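Local structure of beta-galactosidase (4MAD) at residues A[40-45]-A[111-116]; A[67-72]-A[119-124]; A[306-311]-A[457-462]. The protein probably hydrolyses terminal non-reducing beta-D-galactose residues from beta-D-galactosides, as a family 35 glycoside hydrolase. All blocks are in the same frame, centred on the assembly; numbering follows the deposited sequence.

Interaction 1 of 3, residues A[40-45]-A[111-116]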
loop_
_atom_site.group_PDB
_atom_site.type_symbol
_atom_site.label_atom_id
_atom_site.label_comp_id
_atom_site.label_asym_id
_atom_site.label_seq_id
_atom_site.Cartn_x
_atom_site.Cartn_y
_atom_site.Cartn_z
ATOM N N TYR A 40 -4.598 -7.637 -6.352
ATOM C CA TYR A 40 -3.912 -7.759 -7.616
ATOM C C TYR A 40 -2.689 -6.838 -7.630
ATOM O O TYR A 40 -1.729 -7.120 -8.251
ATOM C CB TYR A 40 -4.828 -7.482 -8.817
ATOM C CG TYR A 40 -5.538 -6.190 -8.734
ATOM C CD1 TYR A 40 -5.101 -5.107 -9.421
ATOM C CD2 TYR A 40 -6.634 -6.065 -7.982
ATOM C CE1 TYR A 40 -5.727 -3.892 -9.302
ATOM C CE2 TYR A 40 -7.292 -4.857 -7.872
ATOM C CZ TYR A 40 -6.818 -3.750 -8.521
ATOM O OH TYR A 40 -7.438 -2.562 -8.417
ATOM N N PHE A 41 -2.799 -5.731 -6.923
ATOM C CA PHE A 41 -1.839 -4.636 -7.036
ATOM C C PHE A 41 -0.612 -4.882 -6.222
ATOM O O PHE A 41 0.280 -4.094 -6.221
ATOM C CB PHE A 41 -2.454 -3.300 -6.730
ATOM C CG PHE A 41 -3.333 -3.260 -5.504
ATOM C CD1 PHE A 41 -2.804 -2.941 -4.287
ATOM C CD2 PHE A 41 -4.679 -3.526 -5.572
ATOM C CE1 PHE A 41 -3.595 -2.832 -3.229
ATOM C CE2 PHE A 41 -5.441 -3.443 -4.491
ATOM C CZ PHE A 41 -4.895 -3.105 -3.322
ATOM N N ARG A 42 -0.607 -6.010 -5.555
ATOM C CA ARG A 42 0.486 -6.374 -4.686
ATOM C C ARG A 42 1.354 -7.572 -5.144
ATOM O O ARG A 42 2.236 -7.936 -4.473
ATOM C CB ARG A 42 -0.020 -6.552 -3.278
ATOM C CG ARG A 42 -0.238 -5.242 -2.584
ATOM C CD ARG A 42 -0.886 -5.357 -1.229
ATOM N NE ARG A 42 -0.560 -4.267 -0.344
ATOM C CZ ARG A 42 -1.408 -3.624 0.447
ATOM N NH1 ARG A 42 -2.660 -3.985 0.496
ATOM N NH2 ARG A 42 -0.965 -2.660 1.227
ATOM N N THR A 43 1.052 -8.146 -6.307
ATOM C CA THR A 43 1.854 -9.207 -6.883
ATOM C C THR A 43 2.022 -8.950 -8.384
ATOM O O THR A 43 1.135 -8.529 -8.986
ATOM C CB THR A 43 1.211 -10.561 -6.598
ATOM O OG1 THR A 43 1.264 -10.804 -5.202
ATOM C CG2 THR A 43 1.892 -11.647 -7.373
ATOM N N VAL A 44 3.175 -9.206 -8.942
ATOM C CA VAL A 44 3.333 -8.960 -10.380
ATOM C C VAL A 44 2.401 -9.879 -11.168
ATOM O O VAL A 44 2.200 -10.981 -10.776
ATOM C CB VAL A 44 4.789 -9.195 -10.886
ATOM C CG1 VAL A 44 5.704 -8.134 -10.359
ATOM C CG2 VAL A 44 5.261 -10.572 -10.511
ATOM N N PRO A 45 1.896 -9.438 -12.313
ATOM C CA PRO A 45 0.870 -10.193 -13.023
ATOM C C PRO A 45 1.281 -11.585 -13.481
ATOM O O PRO A 45 0.492 -12.476 -13.522
ATOM C CB PRO A 45 0.531 -9.314 -14.218
ATOM C CG PRO A 45 1.355 -8.203 -14.153
ATOM C CD PRO A 45 2.047 -8.112 -12.885
ATOM N N ALA A 111 -6.451 -0.597 4.003
ATOM C CA ALA A 111 -5.593 -1.695 3.546
ATOM C C ALA A 111 -4.082 -1.556 3.781
ATOM O O ALA A 111 -3.322 -2.467 3.452
ATOM C CB ALA A 111 -5.869 -1.994 2.072
ATOM N N GLU A 112 -3.642 -0.435 4.342
ATOM C CA GLU A 112 -2.235 -0.222 4.583
ATOM C C GLU A 112 -1.555 0.199 3.280
ATOM O O GLU A 112 -0.472 -0.186 3.037
ATOM C CB GLU A 112 -1.582 -1.476 5.141
ATOM C CG GLU A 112 -1.874 -1.758 6.565
ATOM C CD GLU A 112 -3.200 -2.400 6.771
ATOM O OE1 GLU A 112 -3.406 -3.479 6.308
ATOM O OE2 GLU A 112 -4.018 -1.880 7.454
ATOM N N TRP A 113 -2.273 0.946 2.469
ATOM C CA TRP A 113 -1.893 1.364 1.128
ATOM C C TRP A 113 -1.961 2.883 1.022
ATOM O O TRP A 113 -2.798 3.469 1.605
ATOM C CB TRP A 113 -2.881 0.759 0.120
ATOM C CG TRP A 113 -2.622 0.951 -1.303
ATOM C CD1 TRP A 113 -3.278 1.794 -2.139
ATOM C CD2 TRP A 113 -1.705 0.242 -2.116
ATOM N NE1 TRP A 113 -2.808 1.699 -3.378
ATOM C CE2 TRP A 113 -1.814 0.771 -3.404
ATOM C CE3 TRP A 113 -0.749 -0.730 -1.882
ATOM C CZ2 TRP A 113 -1.048 0.311 -4.447
ATOM C CZ3 TRP A 113 0.014 -1.145 -2.918
ATOM C CH2 TRP A 113 -0.152 -0.654 -4.181
ATOM N N GLU A 114 -1.139 3.473 0.175
ATOM C CA GLU A 114 -0.979 4.910 0.177
ATOM C C GLU A 114 -2.350 5.593 0.141
ATOM O O GLU A 114 -3.123 5.332 -0.703
ATOM C CB GLU A 114 -0.194 5.327 -1.073
ATOM C CG GLU A 114 0.994 6.204 -0.859
ATOM C CD GLU A 114 0.679 7.677 -0.821
ATOM O OE1 GLU A 114 1.463 8.410 -0.241
ATOM O OE2 GLU A 114 -0.335 8.034 -1.368
ATOM N N PHE A 115 -2.591 6.434 1.130
ATOM C CA PHE A 115 -3.748 7.338 1.174
ATOM C C PHE A 115 -5.047 6.532 1.185
ATOM O O PHE A 115 -6.075 6.973 0.818
ATOM C CB PHE A 115 -3.704 8.358 0.025
ATOM C CG PHE A 115 -4.554 9.646 0.231
ATOM C CD1 PHE A 115 -5.196 9.908 1.383
ATOM C CD2 PHE A 115 -4.619 10.621 -0.760
ATOM C CE1 PHE A 115 -5.921 11.095 1.531
ATOM C CE2 PHE A 115 -5.366 11.761 -0.612
ATOM C CZ PHE A 115 -6.000 11.995 0.497
ATOM N N GLY A 116 -4.904 5.311 1.622
ATOM C CA GLY A 116 -6.015 4.424 1.659
ATOM C C GLY A 116 -6.643 4.219 0.274
ATOM O O GLY A 116 -7.772 3.940 0.200
#
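Phe41 and Trp113 form the tight half of this contact, an edge-to-face (T-shaped) pair in which the edge of the phenylalanine is aimed at the face of the indole. The centroids of the Phe41 ring and the six-membered ring of Trp113 are 4.6 Å apart, with the planes at 59°, so the T is tilted. The touching corner is the CD1–CE1 bond of Phe41: its CD1 comes to 3.5 Å from Trp113 CH2, and its CE1 stands over the middle of the same face. Phe41 CG occupies the crowded position between backbone N and carbonyl carbon, while Trp113 CG is anti to its backbone N, and the two rings reach each other tip to tip.

Beside the pair, the extended Arg42 chain brings its guanidinium to the rim of the indole. Trp113 CE3 lies 3.7 Å from Arg42 NH2 with the two planes 80° apart, so Trp113 offers its edge to one face of the guanidinium. Arg42 NH2 donates to Ala111 O at 3.2 Å, approaching from above the carbonyl plane with an N-H...O angle of 143°; Asn292 also bonds this nitrogen.

The loose side is at Glu112, which is partly exposed and gives up little surface to the other segment. Its OE1 is hydrogen-bonded to the Tyr313 hydroxyl. The side chain lies about 7 Å from that of Glu247, the predicted nucleophile, so this border probably faces the active-site pocket; a 2-(2-methoxyethoxy)ethanol, probably from the crystallisation liquor, is bound about 3 Å away.

Both segments lie in connections that follow barrel strands: 40-45, opening with a 3-10 turn, comes after strand 34-38, and the loop 111-116 after strand 100-104. Tyr296 stacks on Trp113, Phe41 also touches Leu71 of helix 69-72, and Ala111 rests on strand 62-66.

Interaction 2 of 3, residues A[67-72]-A[119-124]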
loop_
_atom_site.group_PDB
_atom_site.type_symbol
_atom_site.label_atom_id
_atom_site.label_comp_id
_atom_site.label_asym_id
_atom_site.label_seq_id
_atom_site.Cartn_x
_atom_site.Cartn_y
_atom_site.Cartn_z
ATOM N N VAL A 67 -10.062 -2.719 -4.734
ATOM C CA VAL A 67 -9.687 -1.987 -5.938
ATOM C C VAL A 67 -9.009 -0.681 -5.554
ATOM O O VAL A 67 -9.571 0.047 -4.849
ATOM C CB VAL A 67 -10.901 -1.578 -6.789
ATOM C CG1 VAL A 67 -10.449 -0.932 -7.999
ATOM C CG2 VAL A 67 -11.784 -2.776 -7.121
ATOM N N ALA A 68 -7.834 -0.397 -6.098
ATOM C CA ALA A 68 -7.039 0.722 -5.689
ATOM C C ALA A 68 -7.264 1.898 -6.652
ATOM O O ALA A 68 -6.718 1.937 -7.691
ATOM C CB ALA A 68 -5.603 0.329 -5.681
ATOM N N TRP A 69 -8.054 2.862 -6.240
ATOM C CA TRP A 69 -8.389 3.977 -7.096
ATOM C C TRP A 69 -7.145 4.724 -7.547
ATOM O O TRP A 69 -7.000 4.977 -8.663
ATOM C CB TRP A 69 -9.317 4.927 -6.325
ATOM C CG TRP A 69 -9.838 6.133 -7.047
ATOM C CD1 TRP A 69 -9.614 6.493 -8.323
ATOM C CD2 TRP A 69 -10.660 7.163 -6.484
ATOM N NE1 TRP A 69 -10.268 7.667 -8.612
ATOM C CE2 TRP A 69 -10.916 8.091 -7.491
ATOM C CE3 TRP A 69 -11.224 7.370 -5.242
ATOM C CZ2 TRP A 69 -11.698 9.201 -7.273
ATOM C CZ3 TRP A 69 -12.012 8.490 -5.043
ATOM C CH2 TRP A 69 -12.234 9.371 -6.047
ATOM N N ASN A 70 -6.222 4.987 -6.631
ATOM C CA ASN A 70 -5.001 5.702 -6.969
ATOM C C ASN A 70 -4.216 4.989 -8.079
ATOM O O ASN A 70 -3.579 5.608 -8.868
ATOM C CB ASN A 70 -4.123 6.048 -5.742
ATOM C CG ASN A 70 -3.741 4.829 -4.885
ATOM O OD1 ASN A 70 -4.055 3.765 -5.189
ATOM N ND2 ASN A 70 -3.040 5.077 -3.795
ATOM N N LEU A 71 -4.274 3.669 -8.116
ATOM C CA LEU A 71 -3.629 2.963 -9.184
ATOM C C LEU A 71 -4.309 3.217 -10.523
ATOM O O LEU A 71 -3.681 3.454 -11.475
ATOM C CB LEU A 71 -3.531 1.495 -8.881
ATOM C CG LEU A 71 -2.407 0.675 -9.499
ATOM C CD1 LEU A 71 -1.106 1.225 -9.095
ATOM C CD2 LEU A 71 -2.513 -0.750 -9.055
ATOM N N HIS A 72 -5.605 3.140 -10.536
ATOM C CA HIS A 72 -6.436 3.372 -11.704
ATOM C C HIS A 72 -6.617 4.789 -12.258
ATOM O O HIS A 72 -6.944 4.908 -13.398
ATOM C CB HIS A 72 -7.761 2.697 -11.537
ATOM C CG HIS A 72 -7.608 1.242 -11.259
ATOM N ND1 HIS A 72 -6.997 0.401 -12.147
ATOM C CD2 HIS A 72 -7.882 0.495 -10.170
ATOM C CE1 HIS A 72 -6.943 -0.806 -11.635
ATOM N NE2 HIS A 72 -7.473 -0.780 -10.437
ATOM N N PRO A 119 -6.462 8.820 -4.647
ATOM C CA PRO A 119 -5.447 9.494 -5.446
ATOM C C PRO A 119 -4.964 10.751 -4.795
ATOM O O PRO A 119 -5.754 11.376 -4.236
ATOM C CB PRO A 119 -6.197 9.875 -6.712
ATOM C CG PRO A 119 -7.396 9.067 -6.718
ATOM C CD PRO A 119 -7.745 8.762 -5.334
ATOM N N TYR A 120 -3.725 11.134 -4.994
ATOM C CA TYR A 120 -3.085 12.226 -4.291
ATOM C C TYR A 120 -3.853 13.497 -4.640
ATOM O O TYR A 120 -3.951 14.362 -3.867
ATOM C CB TYR A 120 -1.616 12.363 -4.672
ATOM C CG TYR A 120 -1.441 13.066 -5.959
ATOM C CD1 TYR A 120 -1.126 14.397 -5.995
ATOM C CD2 TYR A 120 -1.643 12.435 -7.151
ATOM C CE1 TYR A 120 -0.996 15.061 -7.170
ATOM C CE2 TYR A 120 -1.509 13.120 -8.335
ATOM C CZ TYR A 120 -1.188 14.436 -8.334
ATOM O OH TYR A 120 -1.072 15.071 -9.513
ATOM N N TRP A 121 -4.384 13.540 -5.836
ATOM C CA TRP A 121 -5.022 14.721 -6.366
ATOM C C TRP A 121 -6.342 15.115 -5.747
ATOM O O TRP A 121 -6.800 16.189 -6.011
ATOM C CB TRP A 121 -5.083 14.754 -7.896
ATOM C CG TRP A 121 -5.743 13.674 -8.475
ATOM C CD1 TRP A 121 -5.178 12.595 -8.938
ATOM C CD2 TRP A 121 -7.129 13.507 -8.632
ATOM N NE1 TRP A 121 -6.086 11.740 -9.407
ATOM C CE2 TRP A 121 -7.321 12.276 -9.227
ATOM C CE3 TRP A 121 -8.227 14.285 -8.342
ATOM C CZ2 TRP A 121 -8.567 11.795 -9.538
ATOM C CZ3 TRP A 121 -9.443 13.817 -8.625
ATOM C CH2 TRP A 121 -9.624 12.571 -9.215
ATOM N N LEU A 122 -6.925 14.244 -4.949
ATOM C CA LEU A 122 -8.060 14.641 -4.178
ATOM C C LEU A 122 -7.668 15.789 -3.266
ATOM O O LEU A 122 -8.444 16.637 -2.996
ATOM C CB LEU A 122 -8.608 13.498 -3.338
ATOM C CG LEU A 122 -9.261 12.379 -4.131
ATOM C CD1 LEU A 122 -9.905 11.272 -3.301
ATOM C CD2 LEU A 122 -10.165 12.888 -5.140
ATOM N N LEU A 123 -6.453 15.774 -2.787
ATOM C CA LEU A 123 -6.047 16.742 -1.790
ATOM C C LEU A 123 -6.144 18.211 -2.274
ATOM O O LEU A 123 -6.198 19.108 -1.482
ATOM C CB LEU A 123 -4.680 16.427 -1.237
ATOM C CG LEU A 123 -4.684 15.284 -0.241
ATOM C CD1 LEU A 123 -3.340 14.720 -0.059
ATOM C CD2 LEU A 123 -5.258 15.683 1.055
ATOM N N THR A 124 -6.150 18.421 -3.564
ATOM C CA THR A 124 -6.156 19.773 -4.087
ATOM C C THR A 124 -7.515 20.194 -4.673
ATOM O O THR A 124 -7.623 21.198 -5.302
ATOM C CB THR A 124 -5.032 19.982 -5.076
ATOM O OG1 THR A 124 -5.189 19.100 -6.175
ATOM C CG2 THR A 124 -3.718 19.729 -4.384
#
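One face of the Trp69 indole carries the pyrrolidine ring of Pro119, and Tyr144 of helix 135-152 also stacks on this indole. Pro119 CG sits 3.6 Å from the centroid of the five-membered ring and only 3° off its normal, a nearly vertical CH-pi contact. Pro119 CD is displaced toward the fusion bond, 3.5 Å from Trp69 CD2. The benzo end is met obliquely: Leu122 CD1 approaches Trp69 CZ3 at 3.9 Å, tip to tip, and Trp121 CH2 touches Trp69 CZ2 more loosely at 4.4 Å. Pro119 CB lies over one face of the Trp121 ring, offset toward the rim. Pro119 thus touches both indoles, on neighbouring rather than opposite sides.

The short helix 69-72, which follows barrel strand 62-66, here packs on the 3-10 turn 120-122, in the connection between strand 100-104 and helix 135-152. Trp69 extends toward that turn with its CG anti to the backbone N (chi1 -178°). Next to it, the CA atoms of Asn70 and Pro119 are 4.1 Å apart, and Asn70 CB packs 3.7 Å from Pro119 CA. The Asn70 amide leads away, and its OD1 accepts a hydrogen bond from Trp113.

No hydrogen bond crosses between the two segments. Trp69 NE1 and Trp121 NE1 both find acceptors on Glu73, the first on its carboxylate and the second on its carbonyl, which satisfies the polar edges of the two indoles. Cohesion across the contact itself therefore rests on dispersion and CH-pi attraction, with the rigid proline ring matched to a flat aromatic surface.

Interaction 3 of 3, residues A[306-311]-A[457-462]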
loop_
_atom_site.group_PDB
_atom_site.type_symbol
_atom_site.label_atom_id
_atom_site.label_comp_id
_atom_site.label_asym_id
_atom_site.label_seq_id
_atom_site.Cartn_x
_atom_site.Cartn_y
_atom_site.Cartn_z
ATOM N N TYR A 306 3.452 9.403 13.660
ATOM C CA TYR A 306 3.239 8.964 12.303
ATOM C C TYR A 306 4.018 7.661 12.144
ATOM O O TYR A 306 5.133 7.579 12.563
ATOM C CB TYR A 306 3.728 10.029 11.314
ATOM C CG TYR A 306 3.926 9.513 9.908
ATOM C CD1 TYR A 306 2.870 9.381 9.040
ATOM C CD2 TYR A 306 5.146 9.132 9.462
ATOM C CE1 TYR A 306 3.034 8.892 7.788
ATOM C CE2 TYR A 306 5.319 8.637 8.202
ATOM C CZ TYR A 306 4.252 8.504 7.363
ATOM O OH TYR A 306 4.390 8.010 6.111
ATOM N N GLN A 307 3.402 6.637 11.579
ATOM C CA GLN A 307 4.010 5.313 11.507
ATOM C C GLN A 307 3.892 4.715 10.099
ATOM O O GLN A 307 2.866 4.344 9.688
ATOM C CB GLN A 307 3.342 4.377 12.504
ATOM C CG GLN A 307 3.104 4.917 13.855
ATOM C CD GLN A 307 2.081 4.106 14.671
ATOM O OE1 GLN A 307 0.955 3.987 14.323
ATOM N NE2 GLN A 307 2.521 3.579 15.760
ATOM N N PRO A 308 4.983 4.678 9.398
ATOM C CA PRO A 308 4.956 4.285 8.009
ATOM C C PRO A 308 5.008 2.770 7.925
ATOM O O PRO A 308 5.760 2.167 8.627
ATOM C CB PRO A 308 6.212 4.935 7.448
ATOM C CG PRO A 308 7.053 5.102 8.583
ATOM C CD PRO A 308 6.213 5.372 9.727
ATOM N N THR A 309 4.173 2.196 7.091
ATOM C CA THR A 309 4.154 0.778 6.869
ATOM C C THR A 309 5.319 0.389 5.956
ATOM O O THR A 309 5.690 1.156 5.142
ATOM C CB THR A 309 2.806 0.367 6.265
ATOM O OG1 THR A 309 1.775 0.536 7.234
ATOM C CG2 THR A 309 2.836 -1.078 5.790
ATOM N N ILE A 310 5.874 -0.791 6.153
ATOM C CA ILE A 310 7.047 -1.220 5.445
ATOM C C ILE A 310 6.745 -1.672 4.012
ATOM O O ILE A 310 5.651 -1.781 3.623
ATOM C CB ILE A 310 7.797 -2.377 6.160
ATOM C CG1 ILE A 310 6.961 -3.632 6.228
ATOM C CG2 ILE A 310 8.228 -1.971 7.579
ATOM C CD1 ILE A 310 7.739 -4.800 6.788
ATOM N N THR A 311 7.790 -1.936 3.257
ATOM C CA THR A 311 7.629 -2.411 1.902
ATOM C C THR A 311 6.957 -3.798 1.758
ATOM O O THR A 311 6.045 -3.946 1.025
ATOM C CB THR A 311 8.997 -2.490 1.192
ATOM O OG1 THR A 311 9.579 -1.229 1.201
ATOM C CG2 THR A 311 8.802 -2.992 -0.238
ATOM N N GLU A 457 11.015 13.642 2.007
ATOM C CA GLU A 457 10.478 12.380 1.633
ATOM C C GLU A 457 9.027 12.264 2.094
ATOM O O GLU A 457 8.750 12.457 3.217
ATOM C CB GLU A 457 11.258 11.219 2.225
ATOM C CG GLU A 457 10.852 9.902 1.672
ATOM C CD GLU A 457 11.629 8.702 2.266
ATOM O OE1 GLU A 457 12.454 8.902 3.131
ATOM O OE2 GLU A 457 11.390 7.583 1.852
ATOM N N ASN A 458 8.146 11.908 1.163
ATOM C CA ASN A 458 6.795 11.480 1.443
ATOM C C ASN A 458 6.970 10.007 1.763
ATOM O O ASN A 458 7.193 9.239 0.889
ATOM C CB ASN A 458 5.908 11.542 0.181
ATOM C CG ASN A 458 4.572 10.794 0.308
ATOM O OD1 ASN A 458 4.298 10.139 1.239
ATOM N ND2 ASN A 458 3.797 10.848 -0.725
ATOM N N MET A 459 6.836 9.656 3.026
ATOM C CA MET A 459 7.066 8.305 3.504
ATOM C C MET A 459 5.831 7.398 3.436
ATOM O O MET A 459 5.851 6.312 3.900
ATOM C CB MET A 459 7.627 8.348 4.915
ATOM C CG MET A 459 8.929 9.053 5.044
ATOM S SD MET A 459 9.545 9.121 6.723
ATOM C CE MET A 459 10.078 7.503 6.918
ATOM N N GLY A 460 4.784 7.955 2.861
ATOM C CA GLY A 460 3.488 7.356 2.705
ATOM C C GLY A 460 2.284 7.985 3.373
ATOM O O GLY A 460 2.341 8.271 4.518
ATOM N N ARG A 461 1.242 8.205 2.588
ATOM C CA ARG A 461 0.062 8.855 3.084
ATOM C C ARG A 461 -0.736 7.942 3.991
ATOM O O ARG A 461 -0.973 6.850 3.662
ATOM C CB ARG A 461 -0.828 9.413 1.969
ATOM C CG ARG A 461 -0.254 10.571 1.198
ATOM C CD ARG A 461 -1.231 11.375 0.349
ATOM N NE ARG A 461 -0.525 12.424 -0.363
ATOM C CZ ARG A 461 0.256 12.180 -1.379
ATOM N NH1 ARG A 461 0.365 10.949 -1.828
ATOM N NH2 ARG A 461 0.891 13.143 -1.962
ATOM N N ILE A 462 -1.137 8.487 5.117
ATOM C CA ILE A 462 -1.928 7.843 6.117
ATOM C C ILE A 462 -3.202 7.278 5.503
ATOM O O ILE A 462 -3.793 7.847 4.680
ATOM C CB ILE A 462 -2.300 8.825 7.244
ATOM C CG1 ILE A 462 -1.076 9.081 8.089
ATOM C CG2 ILE A 462 -3.375 8.277 8.124
ATOM C CD1 ILE A 462 -1.125 10.302 8.880
#
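Tyr306 and Pro308 from one segment meet Met459 and Ile462 from the other in a small apolar centre. The tyrosine, its CG anti to the backbone N, inserts its ring edge-on between the two partners. Met459 CB lies near the ring plane, 4.0 Å from Tyr306 CE2, while on the other edge Ile462 CG1 stands 4.1 Å from Tyr306 CD1 as the two side chains run past each other in opposite directions. The Met459 chain, bent at its last torsion (chi3 75°), brings its CE to 4.2 Å from Pro308 CG.

Further out, the phenol oxygen meets the backbone. Tyr306 OH donates to Gly460 O at 2.6 Å, lying in the carbonyl plane on a lone pair with a C=O...O angle of 127°. Lys472 also bonds this carbonyl oxygen, and its charge would probably polarise it further. A phenylalanine here in place of Tyr306 removes the hydroxyl and its bond to Gly460 O, which would probably weaken the hold of strand 306-308 on the 457-462 loop.

Behind the glycine, its N donates to Asn458 OD1 at 2.8 Å, an Asx turn at this bend. Gly460 has phi 117°, where a side chain would be jammed against the preceding carbonyl oxygen.

The contact joins the family 35 TIM-barrel region to the first all-beta region. Strand 306-308 pairs antiparallel with 299-301, whose Ala299 and His301 also touch Tyr306. Segment 457-462 leaves the end of strand 449-457, in a six-stranded antiparallel sheet, on the way to strand 473-480.

From the N terminus the segments run 40-45, 67-72, 111-116, 119-124, so interactions 1 and 2 cross: each closes a loop that contains one segment of the other. Both link loops and short helical turns around the barrel strands 34-38, 62-66 and 100-104. They touch directly, with probable hydrogen bonds from Tyr40 to His72 and from Trp113 to Asn70. Interaction 3 follows in series, closing the longest loop, from 306-311 late in the barrel region to 457-462 in the first all-beta region. Arg461 connects it back, through a salt bridge to Glu114 of interaction 1 and packing against Tyr120 and Leu123 of interaction 2.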